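Local coordinates for protein beta-galactosidase (PDB 4OIF) that probably hydrolyses terminal non-reducing beta-D-galactose residues from beta-D-galactosides as a zinc-containing, trimeric member of glycoside hydrolase family 42, at residues A[33-38]-A[361-366]. Sequence-based numbering, arbitrary orientation.
Sequences LQADLE and QWRKSR
Asp36 OD1 accepts three hydrogen bonds, one from Trp362 and two from Arg363, tying helix 30-42 of the TIM barrel to the loop that follows strand 356-359, the barrel strand paired with 16-21. Trp362 NE1 donates to Asp36 OD1 at 2.7 Å (N-H...O 153°); the oxygen lies in the indole plane, yet the donor comes from above the carboxylate, 63° out of its plane. Arg363 makes a side-on salt bridge in which both nitrogens address that same oxygen: NE to Asp36 OD1 is 2.8 Å, on the syn side, whereas NH2, also 2.8 Å from Asp36 OD1, comes from above the carboxylate plane. Arg363 runs extended through chi1 and chi2, then bends at chi3 (-75°), which brings its NE/NH2 edge to the acid. The other carboxylate oxygen, OD2, is hydrogen-bonded to Tyr21 OH, and Arg363 NH1 to Asn381 OD1, so both carboxylate oxygens and all three guanidinium nitrogens have polar partners. Without the carboxylate, as with an alanine here, the indole N-H is likely to lose its acceptor and the buried guanidinium this counter-charge. Apart from these bonds, contact is slight: Ala35 CB stands 4.1 Å from Arg363 NH2, and Trp362 CZ2 lies 3.5 Å from the backbone O of Asp36.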
# COMPACT_ATOMS: atom_id res chain seq x y z
N LEU A 33 36.33 -26.53 2.13
CA LEU A 33 36.14 -27.34 0.93
C LEU A 33 36.44 -28.80 1.22
O LEU A 33 35.81 -29.70 0.68
CB LEU A 33 37.01 -26.83 -0.23
CG LEU A 33 36.76 -25.38 -0.67
CD1 LEU A 33 37.69 -24.98 -1.80
CD2 LEU A 33 35.30 -25.13 -1.06
N GLN A 34 37.41 -29.02 2.11
CA GLN A 34 37.73 -30.37 2.53
C GLN A 34 36.61 -30.93 3.39
O GLN A 34 36.21 -32.09 3.24
CB GLN A 34 39.06 -30.38 3.29
CG GLN A 34 39.68 -31.75 3.46
CD GLN A 34 41.15 -31.64 3.85
OE1 GLN A 34 41.78 -30.60 3.64
NE2 GLN A 34 41.69 -32.72 4.40
N ALA A 35 36.08 -30.10 4.28
CA ALA A 35 35.03 -30.55 5.18
C ALA A 35 33.78 -30.89 4.38
O ALA A 35 33.08 -31.85 4.69
CB ALA A 35 34.74 -29.48 6.23
N ASP A 36 33.53 -30.09 3.35
CA ASP A 36 32.42 -30.31 2.43
C ASP A 36 32.32 -31.75 1.94
O ASP A 36 31.24 -32.33 1.90
CB ASP A 36 32.53 -29.36 1.23
CG ASP A 36 31.97 -27.98 1.51
OD1 ASP A 36 31.14 -27.86 2.44
OD2 ASP A 36 32.35 -27.01 0.81
N LEU A 37 33.46 -32.33 1.55
CA LEU A 37 33.46 -33.66 0.96
C LEU A 37 33.09 -34.73 2.00
O LEU A 37 32.24 -35.61 1.76
CB LEU A 37 34.82 -33.95 0.32
CG LEU A 37 35.24 -33.02 -0.84
CD1 LEU A 37 36.66 -33.30 -1.36
CD2 LEU A 37 34.23 -33.10 -1.98
N GLU A 38 33.71 -34.63 3.17
CA GLU A 38 33.43 -35.52 4.30
C GLU A 38 31.96 -35.45 4.68
O GLU A 38 31.29 -36.47 4.87
CB GLU A 38 34.32 -35.15 5.49
CG GLU A 38 35.81 -35.26 5.19
CD GLU A 38 36.68 -34.38 6.07
OE1 GLU A 38 36.15 -33.66 6.94
OE2 GLU A 38 37.92 -34.39 5.86
N GLN A 361 20.58 -24.70 -0.02
CA GLN A 361 21.78 -25.03 -0.77
C GLN A 361 22.59 -26.03 0.06
O GLN A 361 22.11 -26.52 1.08
CB GLN A 361 22.60 -23.77 -1.08
CG GLN A 361 23.01 -22.97 0.14
CD GLN A 361 23.85 -21.74 -0.20
OE1 GLN A 361 24.69 -21.78 -1.10
NE2 GLN A 361 23.64 -20.66 0.54
N TRP A 362 23.82 -26.35 -0.36
CA TRP A 362 24.63 -27.26 0.42
C TRP A 362 25.10 -26.62 1.71
O TRP A 362 24.88 -27.14 2.81
CB TRP A 362 25.85 -27.74 -0.37
CG TRP A 362 26.84 -28.43 0.52
CD1 TRP A 362 28.07 -27.96 0.91
CD2 TRP A 362 26.67 -29.69 1.18
NE1 TRP A 362 28.68 -28.86 1.74
CE2 TRP A 362 27.84 -29.94 1.93
CE3 TRP A 362 25.64 -30.64 1.21
CZ2 TRP A 362 28.02 -31.10 2.69
CZ3 TRP A 362 25.81 -31.79 1.96
CH2 TRP A 362 26.99 -32.00 2.70
N ARG A 363 25.78 -25.48 1.57
CA ARG A 363 26.33 -24.76 2.70
C ARG A 363 25.85 -23.31 2.71
O ARG A 363 25.88 -22.63 1.69
CB ARG A 363 27.87 -24.82 2.66
CG ARG A 363 28.54 -24.24 3.90
CD ARG A 363 30.08 -24.27 3.78
NE ARG A 363 30.62 -25.61 3.97
CZ ARG A 363 30.89 -26.17 5.15
NH1 ARG A 363 30.68 -25.52 6.29
NH2 ARG A 363 31.38 -27.40 5.18
N LYS A 364 25.40 -22.84 3.88
CA LYS A 364 24.96 -21.46 4.03
C LYS A 364 26.01 -20.46 3.59
O LYS A 364 27.20 -20.61 3.87
CB LYS A 364 24.57 -21.18 5.49
CG LYS A 364 23.27 -21.88 5.90
CD LYS A 364 22.78 -21.46 7.27
CE LYS A 364 21.47 -22.16 7.61
NZ LYS A 364 21.15 -22.05 9.07
N SER A 365 25.54 -19.43 2.88
CA SER A 365 26.36 -18.28 2.55
C SER A 365 26.77 -17.56 3.83
O SER A 365 25.96 -17.38 4.72
CB SER A 365 25.59 -17.33 1.63
OG SER A 365 25.45 -17.90 0.34
N ARG A 366 28.01 -17.13 3.92
CA ARG A 366 28.41 -16.46 5.14
C ARG A 366 27.85 -15.05 5.21
O ARG A 366 27.61 -14.51 6.30
CB ARG A 366 29.92 -16.42 5.27
CG ARG A 366 30.34 -16.00 6.64
CD ARG A 366 31.82 -16.07 6.79
NE ARG A 366 32.24 -15.58 8.08
CZ ARG A 366 33.47 -15.16 8.33
NH1 ARG A 366 34.38 -15.18 7.36
NH2 ARG A 366 33.78 -14.71 9.54